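Local coordinates for protein putative hydrolase (Chloroflexus aurantiacus J-10-fl, PDB 3CMN) that probably hydrolyses peptide bonds as a zincin-like metallopeptidase, here in the metal-free form, at residues 59-71 with 183-195. Residues are numbered along the deposited sequence; the frame is centred on the assembly and turned at random.
Sequences IADYLGVRLPEPV and LHEMTHAFEFEAY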
loop_
_atom_site.group_PDB
_atom_site.type_symbol
_atom_site.label_atom_id
_atom_site.label_comp_id
_atom_site.label_asym_id
_atom_site.label_seq_id
_atom_site.Cartn_x
_atom_site.Cartn_y
_atom_site.Cartn_z
ATOM N N ILE A 59 -11.704 -12.499 -3.632
ATOM C CA ILE A 59 -11.716 -11.055 -3.782
ATOM C C ILE A 59 -12.405 -10.657 -5.084
ATOM O O ILE A 59 -13.197 -9.715 -5.107
ATOM C CB ILE A 59 -10.284 -10.500 -3.706
ATOM C CG1 ILE A 59 -9.716 -10.803 -2.317
ATOM C CG2 ILE A 59 -10.279 -8.991 -3.933
ATOM C CD1 ILE A 59 -8.277 -10.380 -2.125
ATOM N N ALA A 60 -12.114 -11.397 -6.149
ATOM C CA ALA A 60 -12.713 -11.152 -7.453
ATOM C C ALA A 60 -14.238 -11.205 -7.353
ATOM O O ALA A 60 -14.931 -10.362 -7.920
ATOM C CB ALA A 60 -12.222 -12.196 -8.459
ATOM N N ASP A 61 -14.745 -12.196 -6.619
ATOM C CA ASP A 61 -16.181 -12.390 -6.441
ATOM C C ASP A 61 -16.810 -11.302 -5.601
ATOM O O ASP A 61 -17.867 -10.785 -5.944
ATOM C CB ASP A 61 -16.463 -13.746 -5.785
ATOM C CG ASP A 61 -17.950 -13.976 -5.533
ATOM O OD1 ASP A 61 -18.706 -14.152 -6.512
ATOM O OD2 ASP A 61 -18.369 -13.974 -4.355
ATOM N N TYR A 62 -16.169 -10.957 -4.494
ATOM C CA TYR A 62 -16.715 -9.927 -3.628
ATOM C C TYR A 62 -16.741 -8.553 -4.301
ATOM O O TYR A 62 -17.622 -7.737 -4.025
ATOM C CB TYR A 62 -15.908 -9.845 -2.332
ATOM C CG TYR A 62 -16.421 -8.793 -1.373
ATOM C CD1 TYR A 62 -17.687 -8.895 -0.803
ATOM C CD2 TYR A 62 -15.645 -7.691 -1.040
ATOM C CE1 TYR A 62 -18.163 -7.926 0.075
ATOM C CE2 TYR A 62 -16.113 -6.719 -0.162
ATOM C CZ TYR A 62 -17.372 -6.842 0.393
ATOM O OH TYR A 62 -17.830 -5.879 1.271
ATOM N N LEU A 63 -15.779 -8.302 -5.186
ATOM C CA LEU A 63 -15.691 -7.019 -5.874
ATOM C C LEU A 63 -16.287 -7.045 -7.279
ATOM O O LEU A 63 -16.444 -6.004 -7.911
ATOM C CB LEU A 63 -14.234 -6.559 -5.946
ATOM C CG LEU A 63 -13.512 -6.334 -4.622
ATOM C CD1 LEU A 63 -12.069 -5.944 -4.898
ATOM C CD2 LEU A 63 -14.231 -5.258 -3.817
ATOM N N GLY A 64 -16.610 -8.231 -7.773
ATOM C CA GLY A 64 -17.200 -8.328 -9.095
ATOM C C GLY A 64 -16.312 -7.913 -10.259
ATOM O O GLY A 64 -16.811 -7.534 -11.320
ATOM N N VAL A 65 -14.997 -7.964 -10.063
ATOM C CA VAL A 65 -14.048 -7.632 -11.124
ATOM C C VAL A 65 -12.907 -8.607 -11.020
ATOM O O VAL A 65 -12.694 -9.224 -9.975
ATOM C CB VAL A 65 -13.466 -6.208 -10.999
ATOM C CG1 VAL A 65 -14.500 -5.194 -11.428
ATOM C CG2 VAL A 65 -13.017 -5.952 -9.569
ATOM N N ARG A 66 -12.172 -8.749 -12.107
ATOM C CA ARG A 66 -11.054 -9.658 -12.126
ATOM C C ARG A 66 -9.796 -8.868 -12.412
ATOM O O ARG A 66 -9.861 -7.690 -12.766
ATOM C CB ARG A 66 -11.273 -10.734 -13.199
ATOM C CG ARG A 66 -12.404 -11.700 -12.863
ATOM C CD ARG A 66 -12.512 -12.789 -13.907
ATOM N NE ARG A 66 -13.138 -12.310 -15.133
ATOM C CZ ARG A 66 -14.453 -12.260 -15.333
ATOM N NH1 ARG A 66 -15.298 -12.665 -14.390
ATOM N NH2 ARG A 66 -14.932 -11.802 -16.482
ATOM N N LEU A 67 -8.653 -9.515 -12.236
ATOM C CA LEU A 67 -7.387 -8.871 -12.506
ATOM C C LEU A 67 -7.092 -9.011 -13.981
ATOM O O LEU A 67 -7.405 -10.026 -14.596
ATOM C CB LEU A 67 -6.256 -9.526 -11.720
ATOM C CG LEU A 67 -6.169 -9.297 -10.217
ATOM C CD1 LEU A 67 -4.914 -9.973 -9.710
ATOM C CD2 LEU A 67 -6.137 -7.810 -9.900
ATOM N N PRO A 68 -6.493 -7.980 -14.576
ATOM C CA PRO A 68 -6.165 -8.046 -16.001
ATOM C C PRO A 68 -5.197 -9.200 -16.218
ATOM O O PRO A 68 -5.159 -9.811 -17.288
ATOM C CB PRO A 68 -5.507 -6.696 -16.265
ATOM C CG PRO A 68 -6.183 -5.792 -15.274
ATOM C CD PRO A 68 -6.217 -6.644 -14.026
ATOM N N GLU A 69 -4.424 -9.493 -15.175
ATOM C CA GLU A 69 -3.418 -10.557 -15.207
ATOM C C GLU A 69 -3.475 -11.351 -13.891
ATOM O O GLU A 69 -3.170 -10.820 -12.819
ATOM C CB GLU A 69 -2.029 -9.925 -15.370
ATOM C CG GLU A 69 -0.970 -10.800 -16.017
ATOM C CD GLU A 69 0.382 -10.101 -16.074
ATOM O OE1 GLU A 69 0.402 -8.855 -16.210
ATOM O OE2 GLU A 69 1.421 -10.794 -15.994
ATOM N N PRO A 70 -3.875 -12.630 -13.950
ATOM C CA PRO A 70 -3.940 -13.426 -12.717
ATOM C C PRO A 70 -2.562 -13.494 -12.061
ATOM O O PRO A 70 -1.549 -13.482 -12.749
ATOM C CB PRO A 70 -4.400 -14.799 -13.209
ATOM C CG PRO A 70 -5.191 -14.471 -14.445
ATOM C CD PRO A 70 -4.353 -13.406 -15.108
ATOM N N VAL A 71 -2.514 -13.562 -10.740
ATOM C CA VAL A 71 -1.224 -13.642 -10.065
ATOM C C VAL A 71 -0.642 -15.027 -10.320
ATOM O O VAL A 71 -1.018 -15.992 -9.675
ATOM C CB VAL A 71 -1.372 -13.381 -8.543
ATOM C CG1 VAL A 71 -0.018 -13.516 -7.836
ATOM C CG2 VAL A 71 -1.925 -11.991 -8.332
ATOM N N LEU A 183 -4.332 -11.786 1.990
ATOM C CA LEU A 183 -5.624 -11.182 1.688
ATOM C C LEU A 183 -5.481 -9.673 1.550
ATOM O O LEU A 183 -6.046 -9.048 0.659
ATOM C CB LEU A 183 -6.619 -11.502 2.799
ATOM C CG LEU A 183 -7.130 -12.935 2.843
ATOM C CD1 LEU A 183 -7.990 -13.131 4.078
ATOM C CD2 LEU A 183 -7.917 -13.229 1.570
ATOM N N HIS A 184 -4.719 -9.091 2.458
ATOM C CA HIS A 184 -4.483 -7.668 2.443
ATOM C C HIS A 184 -3.738 -7.302 1.139
ATOM O O HIS A 184 -4.071 -6.340 0.457
ATOM C CB HIS A 184 -3.670 -7.322 3.684
ATOM C CG HIS A 184 -3.332 -5.876 3.807
ATOM N ND1 HIS A 184 -2.031 -5.421 3.828
ATOM C CD2 HIS A 184 -4.119 -4.782 3.925
ATOM C CE1 HIS A 184 -2.031 -4.107 3.955
ATOM N NE2 HIS A 184 -3.284 -3.694 4.016
ATOM N N GLU A 185 -2.758 -8.117 0.788
ATOM C CA GLU A 185 -1.946 -7.926 -0.407
ATOM C C GLU A 185 -2.774 -8.005 -1.696
ATOM O O GLU A 185 -2.652 -7.159 -2.594
ATOM C CB GLU A 185 -0.872 -9.015 -0.455
ATOM C CG GLU A 185 0.423 -8.616 -1.078
ATOM C CD GLU A 185 1.345 -7.967 -0.076
ATOM O OE1 GLU A 185 1.022 -6.846 0.383
ATOM O OE2 GLU A 185 2.385 -8.587 0.251
ATOM N N MET A 186 -3.591 -9.050 -1.797
ATOM C CA MET A 186 -4.410 -9.254 -2.972
ATOM C C MET A 186 -5.451 -8.157 -3.089
ATOM O O MET A 186 -5.775 -7.713 -4.191
ATOM C CB MET A 186 -5.083 -10.630 -2.927
ATOM C CG MET A 186 -5.844 -11.007 -4.195
ATOM S SD MET A 186 -4.771 -11.407 -5.556
ATOM C CE MET A 186 -4.605 -9.863 -6.245
ATOM N N THR A 187 -5.967 -7.710 -1.954
ATOM C CA THR A 187 -6.958 -6.652 -1.982
ATOM C C THR A 187 -6.376 -5.427 -2.677
ATOM O O THR A 187 -6.969 -4.897 -3.620
ATOM C CB THR A 187 -7.450 -6.292 -0.557
ATOM O OG1 THR A 187 -8.096 -7.433 0.016
ATOM C CG2 THR A 187 -8.459 -5.156 -0.609
ATOM N N HIS A 188 -5.194 -5.006 -2.241
ATOM C CA HIS A 188 -4.554 -3.847 -2.841
ATOM C C HIS A 188 -4.163 -4.038 -4.301
ATOM O O HIS A 188 -4.104 -3.075 -5.064
ATOM C CB HIS A 188 -3.353 -3.424 -2.003
ATOM C CG HIS A 188 -3.740 -2.861 -0.676
ATOM N ND1 HIS A 188 -3.133 -1.748 -0.130
ATOM C CD2 HIS A 188 -4.723 -3.214 0.183
ATOM C CE1 HIS A 188 -3.735 -1.438 1.007
ATOM N NE2 HIS A 188 -4.703 -2.312 1.218
ATOM N N ALA A 189 -3.913 -5.279 -4.698
ATOM C CA ALA A 189 -3.559 -5.556 -6.082
ATOM C C ALA A 189 -4.788 -5.263 -6.934
ATOM O O ALA A 189 -4.690 -4.718 -8.042
ATOM C CB ALA A 189 -3.142 -6.997 -6.236
ATOM N N PHE A 190 -5.948 -5.639 -6.404
ATOM C CA PHE A 190 -7.213 -5.404 -7.083
ATOM C C PHE A 190 -7.485 -3.893 -7.148
ATOM O O PHE A 190 -7.777 -3.356 -8.209
ATOM C CB PHE A 190 -8.360 -6.103 -6.333
ATOM C CG PHE A 190 -8.654 -7.508 -6.818
ATOM C CD1 PHE A 190 -7.802 -8.568 -6.508
ATOM C CD2 PHE A 190 -9.778 -7.762 -7.607
ATOM C CE1 PHE A 190 -8.056 -9.856 -6.975
ATOM C CE2 PHE A 190 -10.049 -9.059 -8.086
ATOM C CZ PHE A 190 -9.186 -10.106 -7.770
ATOM N N GLU A 191 -7.375 -3.216 -6.006
ATOM C CA GLU A 191 -7.624 -1.783 -5.927
ATOM C C GLU A 191 -6.727 -0.986 -6.873
ATOM O O GLU A 191 -7.149 0.028 -7.429
ATOM C CB GLU A 191 -7.427 -1.280 -4.497
ATOM C CG GLU A 191 -8.315 -1.956 -3.463
ATOM C CD GLU A 191 -8.084 -1.413 -2.065
ATOM O OE1 GLU A 191 -8.607 -0.328 -1.746
ATOM O OE2 GLU A 191 -7.360 -2.070 -1.289
ATOM N N PHE A 192 -5.495 -1.452 -7.062
ATOM C CA PHE A 192 -4.558 -0.768 -7.945
ATOM C C PHE A 192 -4.582 -1.226 -9.388
ATOM O O PHE A 192 -4.159 -0.479 -10.271
ATOM C CB PHE A 192 -3.114 -0.905 -7.436
ATOM C CG PHE A 192 -2.760 0.057 -6.337
ATOM C CD1 PHE A 192 -2.868 -0.319 -5.008
ATOM C CD2 PHE A 192 -2.348 1.351 -6.637
ATOM C CE1 PHE A 192 -2.574 0.569 -3.990
ATOM C CE2 PHE A 192 -2.047 2.257 -5.618
ATOM C CZ PHE A 192 -2.163 1.861 -4.291
ATOM N N GLU A 193 -5.072 -2.436 -9.637
ATOM C CA GLU A 193 -5.069 -2.971 -10.994
ATOM C C GLU A 193 -6.404 -3.378 -11.607
ATOM O O GLU A 193 -6.517 -3.445 -12.826
ATOM C CB GLU A 193 -4.093 -4.151 -11.056
ATOM C CG GLU A 193 -2.705 -3.792 -10.526
ATOM C CD GLU A 193 -1.841 -5.010 -10.234
ATOM O OE1 GLU A 193 -2.306 -5.894 -9.488
ATOM O OE2 GLU A 193 -0.699 -5.081 -10.742
ATOM N N ALA A 194 -7.413 -3.654 -10.786
ATOM C CA ALA A 194 -8.711 -4.061 -11.323
ATOM C C ALA A 194 -9.443 -2.890 -12.001
ATOM O O ALA A 194 -10.325 -3.103 -12.825
ATOM C CB ALA A 194 -9.574 -4.667 -10.209
ATOM N N TYR A 195 -9.080 -1.661 -11.642
ATOM C CA TYR A 195 -9.669 -0.463 -12.228
ATOM C C TYR A 195 -8.500 0.239 -12.894
ATOM O O TYR A 195 -7.702 0.880 -12.235
ATOM C CB TYR A 195 -10.269 0.413 -11.130
ATOM C CG TYR A 195 -11.024 -0.400 -10.103
ATOM C CD1 TYR A 195 -10.444 -0.707 -8.874
ATOM C CD2 TYR A 195 -12.278 -0.944 -10.395
ATOM C CE1 TYR A 195 -11.087 -1.543 -7.961
ATOM C CE2 TYR A 195 -12.932 -1.783 -9.492
ATOM C CZ TYR A 195 -12.326 -2.082 -8.273
ATOM O OH TYR A 195 -12.945 -2.924 -7.365
#
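The ring of Phe-190 is held between two aliphatic side chains of 59-71. Ile-59 CG2 sits over the centre of one face, 3.6 Å from the ring centroid, a CH-pi contact; with chi1 at -63°, CG1 lies beside the backbone N and CG2 points away from it, onto the ring. Against the opposite face lies Leu-67, with CD2 displaced toward the rim. At the edge, in the ring plane, are Val-65 O, within 3.3 Å of Phe-190 CE2, and Met-186 O of the same helix. Ala-60 CB touches CZ of Phe-190 at 3.7 Å. Ile-59 also drops as a knob among Leu-183, Met-186, Thr-187 and Phe-190, its CD1 pressed tightly to Met-186 CG at 3.3 Å. Met-186, bent at chi2 (73°) and chi3 (-90°), brings CE to Leu-67 CD1, tip to tip at 3.5 Å. Past the ring in sequence, Val-65 CG2 touches both Ala-194 CB (3.7 Å) and Tyr-195 OH, while Tyr-195 also stacks on Trp-340.

The chain can fold back over the ring because helix 41-63 stops in a Schellman motif, with Gly-64 at positive phi as C-prime. With Phe-190 cut back to an alanine, Ile-59 and Leu-67 would probably face each other across a gap, and Val-65 O would lose the ring edge it meets. His-184, Glu-185 and His-188, an HExxH pattern consistent with a zincin metal site though no metal is bound here, take no part. No hydrogen bond or salt bridge links the two segments, so apolar contact holds them together.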